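Local coordinates for protein acyl-coenzyme A oxidase 3 (Yarrowia lipolytica, PDB 5YS9) that oxidises acyl-CoA substrates to trans-2-enoyl-CoA with FAD as cofactor, passing electrons to oxygen to give hydrogen peroxide in peroxisomal fatty acid beta-oxidation, at residues A[407-417]-A[551-562]. Numbering follows the deposited sequence.
Sequences SSAGLKAFTTW and FQCAKIHTRKHL
Phe-414 CE2 lies 3.9 Å from Ala-554 O, a carbonyl oxygen gripped by two donors of one residue. Thr-558 OG1, at 2.6 Å from Ala-554 O, and the backbone N of Thr-558 reach it from opposite faces of its plane. Turned back onto its own helix in this way, the hydroxyl leaves the methyl CG2 of Thr-558 to meet Leu-411 CD1 at 3.5 Å. The segments 407-417 and 551-562 cross at -86°, with their axes 9.1 Å apart. Gly-410 suits the crossing because a CB would collide with Thr-558 OG1, which lies 3.4 Å from Gly-410 CA. The other methyl of Leu-411, CD2, touches the edge of the His-561 ring. His-557 NE2 donates to Ser-407 OG at 2.9 Å (N-H...O angle 153°); a chi1 of 169° carries its ring away from the backbone N, and ND1 bonds to Tyr-488 OH, which should hold the ring's rotation. Phe-414 is a knob among Phe-551, Ala-554, Lys-555 and Thr-558; its CZ packs 3.6 Å from Lys-555 CG, on the aliphatic part of that chain. Replacing Phe-414 by an alanine is likely to open a gap among these four residues and leave Trp-417 CZ3 without the ring face it overlies. Trp-417 also meets the edge of Phe-551, while its NE1 bonds Gln-428 of the second subunit. One buried polar bond thus sits beside apolar packing that joins helix 391-428 of the C-alpha1 domain to helix 547-573 of the C-terminal acyl-CoA oxidase domain.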
loop_
_atom_site.group_PDB
_atom_site.type_symbol
_atom_site.label_atom_id
_atom_site.label_comp_id
_atom_site.label_asym_id
_atom_site.label_seq_id
_atom_site.Cartn_x
_atom_site.Cartn_y
_atom_site.Cartn_z
ATOM N N SER A 407 -12.971 19.984 -10.865
ATOM C CA SER A 407 -12.029 19.089 -11.506
ATOM C C SER A 407 -10.839 18.852 -10.608
ATOM O O SER A 407 -10.164 17.857 -10.696
ATOM C CB SER A 407 -11.588 19.682 -12.824
ATOM O OG SER A 407 -12.133 18.938 -13.878
ATOM N N SER A 408 -10.602 19.824 -9.755
ATOM C CA SER A 408 -9.542 19.808 -8.781
ATOM C C SER A 408 -9.704 18.664 -7.821
ATOM O O SER A 408 -8.741 18.045 -7.435
ATOM C CB SER A 408 -9.632 21.074 -7.964
ATOM O OG SER A 408 -8.495 21.849 -8.157
ATOM N N ALA A 409 -10.930 18.401 -7.420
ATOM C CA ALA A 409 -11.168 17.365 -6.453
ATOM C C ALA A 409 -10.738 16.026 -6.996
ATOM O O ALA A 409 -10.069 15.286 -6.314
ATOM C CB ALA A 409 -12.628 17.331 -6.065
ATOM N N GLY A 410 -11.071 15.734 -8.242
ATOM C CA GLY A 410 -10.697 14.447 -8.818
ATOM C C GLY A 410 -9.205 14.268 -9.006
ATOM O O GLY A 410 -8.648 13.219 -8.696
ATOM N N LEU A 411 -8.562 15.308 -9.509
ATOM C CA LEU A 411 -7.127 15.296 -9.695
ATOM C C LEU A 411 -6.363 15.076 -8.377
ATOM O O LEU A 411 -5.449 14.265 -8.335
ATOM C CB LEU A 411 -6.678 16.599 -10.322
ATOM C CG LEU A 411 -6.356 16.709 -11.824
ATOM C CD1 LEU A 411 -6.770 15.587 -12.706
ATOM C CD2 LEU A 411 -6.939 18.006 -12.375
ATOM N N LYS A 412 -6.728 15.806 -7.330
ATOM C CA LYS A 412 -6.185 15.556 -5.998
ATOM C C LYS A 412 -6.375 14.083 -5.594
ATOM O O LYS A 412 -5.412 13.440 -5.202
ATOM C CB LYS A 412 -6.804 16.471 -4.926
ATOM C CG LYS A 412 -6.141 16.309 -3.569
ATOM C CD LYS A 412 -6.811 15.263 -2.690
ATOM C CE LYS A 412 -6.130 15.196 -1.345
ATOM N NZ LYS A 412 -6.795 14.213 -0.455
ATOM N N ALA A 413 -7.607 13.570 -5.709
ATOM C CA ALA A 413 -7.913 12.207 -5.271
ATOM C C ALA A 413 -7.035 11.200 -5.963
ATOM O O ALA A 413 -6.302 10.473 -5.298
ATOM C CB ALA A 413 -9.365 11.845 -5.479
ATOM N N PHE A 414 -7.070 11.224 -7.294
ATOM C CA PHE A 414 -6.392 10.209 -8.103
ATOM C C PHE A 414 -4.872 10.305 -8.179
ATOM O O PHE A 414 -4.201 9.269 -8.254
ATOM C CB PHE A 414 -7.046 10.102 -9.500
ATOM C CG PHE A 414 -8.390 9.420 -9.445
ATOM C CD1 PHE A 414 -8.462 8.047 -9.265
ATOM C CD2 PHE A 414 -9.584 10.159 -9.477
ATOM C CE1 PHE A 414 -9.693 7.403 -9.175
ATOM C CE2 PHE A 414 -10.824 9.531 -9.384
ATOM C CZ PHE A 414 -10.883 8.149 -9.218
ATOM N N THR A 415 -4.332 11.523 -8.159
ATOM C CA THR A 415 -2.905 11.700 -8.172
ATOM C C THR A 415 -2.331 11.316 -6.800
ATOM O O THR A 415 -1.228 10.807 -6.703
ATOM C CB THR A 415 -2.424 13.123 -8.638
ATOM O OG1 THR A 415 -2.879 14.170 -7.755
ATOM C CG2 THR A 415 -2.849 13.411 -10.045
ATOM N N THR A 416 -3.068 11.543 -5.726
ATOM C CA THR A 416 -2.574 11.072 -4.440
ATOM C C THR A 416 -2.595 9.550 -4.365
ATOM O O THR A 416 -1.566 8.962 -4.023
ATOM C CB THR A 416 -3.212 11.767 -3.230
ATOM O OG1 THR A 416 -4.634 11.609 -3.214
ATOM C CG2 THR A 416 -2.843 13.219 -3.276
ATOM N N TRP A 417 -3.715 8.916 -4.716
ATOM C CA TRP A 417 -3.753 7.453 -4.791
ATOM C C TRP A 417 -2.698 6.857 -5.743
ATOM O O TRP A 417 -2.063 5.846 -5.425
ATOM C CB TRP A 417 -5.118 6.938 -5.237
ATOM C CG TRP A 417 -6.157 6.782 -4.194
ATOM C CD1 TRP A 417 -6.000 6.372 -2.871
ATOM C CD2 TRP A 417 -7.537 6.992 -4.379
ATOM N NE1 TRP A 417 -7.213 6.336 -2.243
ATOM C CE2 TRP A 417 -8.182 6.687 -3.149
ATOM C CE3 TRP A 417 -8.314 7.404 -5.471
ATOM C CZ2 TRP A 417 -9.566 6.785 -2.989
ATOM C CZ3 TRP A 417 -9.705 7.492 -5.301
ATOM C CH2 TRP A 417 -10.303 7.191 -4.069
ATOM N N PHE A 551 -18.964 7.830 -8.614
ATOM C CA PHE A 551 -17.563 7.485 -8.493
ATOM C C PHE A 551 -16.909 7.216 -9.847
ATOM O O PHE A 551 -15.824 7.752 -10.128
ATOM C CB PHE A 551 -17.327 6.258 -7.559
ATOM C CG PHE A 551 -15.867 6.044 -7.243
ATOM C CD1 PHE A 551 -15.072 5.289 -8.066
ATOM C CD2 PHE A 551 -15.278 6.704 -6.182
ATOM C CE1 PHE A 551 -13.725 5.141 -7.824
ATOM C CE2 PHE A 551 -13.918 6.567 -5.925
ATOM C CZ PHE A 551 -13.145 5.787 -6.754
ATOM N N GLN A 552 -17.552 6.379 -10.665
ATOM C CA GLN A 552 -17.065 6.084 -12.032
ATOM C C GLN A 552 -16.922 7.376 -12.893
ATOM O O GLN A 552 -15.879 7.608 -13.544
ATOM C CB GLN A 552 -17.976 5.055 -12.730
ATOM C CG GLN A 552 -17.776 3.609 -12.338
ATOM C CD GLN A 552 -16.512 3.025 -12.956
ATOM O OE1 GLN A 552 -15.588 2.621 -12.231
ATOM N NE2 GLN A 552 -16.455 2.992 -14.304
ATOM N N CYS A 553 -17.947 8.220 -12.874
ATOM C CA CYS A 553 -17.855 9.509 -13.539
ATOM C C CYS A 553 -16.662 10.312 -13.070
ATOM O O CYS A 553 -15.916 10.837 -13.892
ATOM C CB CYS A 553 -19.131 10.305 -13.355
ATOM S SG CYS A 553 -20.557 9.609 -14.245
ATOM N N ALA A 554 -16.452 10.395 -11.760
ATOM C CA ALA A 554 -15.275 11.113 -11.221
ATOM C C ALA A 554 -13.986 10.512 -11.782
ATOM O O ALA A 554 -13.046 11.220 -12.167
ATOM C CB ALA A 554 -15.256 11.056 -9.695
ATOM N N LYS A 555 -13.967 9.188 -11.834
ATOM C CA LYS A 555 -12.791 8.461 -12.274
ATOM C C LYS A 555 -12.526 8.663 -13.752
ATOM O O LYS A 555 -11.395 8.924 -14.134
ATOM C CB LYS A 555 -12.938 6.982 -11.979
ATOM C CG LYS A 555 -11.661 6.177 -12.145
ATOM C CD LYS A 555 -11.902 4.750 -12.619
ATOM C CE LYS A 555 -11.605 3.731 -11.554
ATOM N NZ LYS A 555 -11.705 2.375 -12.157
ATOM N N ILE A 556 -13.546 8.542 -14.589
ATOM C CA ILE A 556 -13.315 8.615 -16.023
ATOM C C ILE A 556 -12.991 10.040 -16.438
ATOM O O ILE A 556 -12.094 10.275 -17.238
ATOM C CB ILE A 556 -14.458 7.992 -16.850
ATOM C CG1 ILE A 556 -14.561 6.504 -16.549
ATOM C CG2 ILE A 556 -14.170 8.122 -18.337
ATOM C CD1 ILE A 556 -15.982 5.963 -16.555
ATOM N N HIS A 557 -13.685 10.990 -15.859
ATOM C CA HIS A 557 -13.406 12.383 -16.160
ATOM C C HIS A 557 -11.973 12.822 -15.767
ATOM O O HIS A 557 -11.321 13.562 -16.508
ATOM C CB HIS A 557 -14.480 13.242 -15.477
ATOM C CG HIS A 557 -14.189 14.708 -15.466
ATOM N ND1 HIS A 557 -14.416 15.519 -16.553
ATOM C CD2 HIS A 557 -13.738 15.515 -14.472
ATOM C CE1 HIS A 557 -14.104 16.764 -16.227
ATOM N NE2 HIS A 557 -13.710 16.790 -14.964
ATOM N N THR A 558 -11.510 12.387 -14.592
ATOM C CA THR A 558 -10.170 12.683 -14.132
ATOM C C THR A 558 -9.127 12.035 -15.066
ATOM O O THR A 558 -8.115 12.642 -15.434
ATOM C CB THR A 558 -10.007 12.240 -12.663
ATOM O OG1 THR A 558 -11.024 12.877 -11.865
ATOM C CG2 THR A 558 -8.611 12.641 -12.102
ATOM N N ARG A 559 -9.385 10.816 -15.496
ATOM C CA ARG A 559 -8.445 10.162 -16.365
ATOM C C ARG A 559 -8.264 10.874 -17.709
ATOM O O ARG A 559 -7.130 11.030 -18.240
ATOM C CB ARG A 559 -8.884 8.711 -16.603
ATOM C CG ARG A 559 -7.760 7.825 -17.064
ATOM C CD ARG A 559 -6.463 8.213 -16.347
ATOM N NE ARG A 559 -5.552 7.111 -16.301
ATOM C CZ ARG A 559 -5.470 6.221 -15.334
ATOM N NH1 ARG A 559 -6.247 6.263 -14.302
ATOM N NH2 ARG A 559 -4.597 5.253 -15.435
ATOM N N LYS A 560 -9.402 11.287 -18.238
ATOM C CA LYS A 560 -9.486 12.040 -19.452
ATOM C C LYS A 560 -8.799 13.377 -19.272
ATOM O O LYS A 560 -8.073 13.806 -20.140
ATOM C CB LYS A 560 -10.953 12.192 -19.851
ATOM C CG LYS A 560 -11.222 13.219 -20.926
ATOM C CD LYS A 560 -11.895 14.448 -20.356
ATOM C CE LYS A 560 -11.048 15.679 -20.567
ATOM N NZ LYS A 560 -11.244 16.662 -19.474
ATOM N N HIS A 561 -8.991 14.020 -18.130
ATOM C CA HIS A 561 -8.250 15.270 -17.870
ATOM C C HIS A 561 -6.694 15.134 -17.846
ATOM O O HIS A 561 -5.989 15.989 -18.386
ATOM C CB HIS A 561 -8.800 16.028 -16.628
ATOM C CG HIS A 561 -8.485 17.490 -16.662
ATOM N ND1 HIS A 561 -8.949 18.325 -17.662
ATOM C CD2 HIS A 561 -7.692 18.252 -15.872
ATOM C CE1 HIS A 561 -8.471 19.544 -17.468
ATOM N NE2 HIS A 561 -7.709 19.527 -16.387
ATOM N N LEU A 562 -6.168 14.072 -17.231
ATOM C CA LEU A 562 -4.711 13.740 -17.274
ATOM C C LEU A 562 -4.182 13.573 -18.694
ATOM O O LEU A 562 -3.133 14.066 -19.016
ATOM C CB LEU A 562 -4.414 12.433 -16.485
ATOM C CG LEU A 562 -4.489 12.544 -14.952
ATOM C CD1 LEU A 562 -4.831 11.228 -14.284
ATOM C CD2 LEU A 562 -3.179 13.096 -14.426
#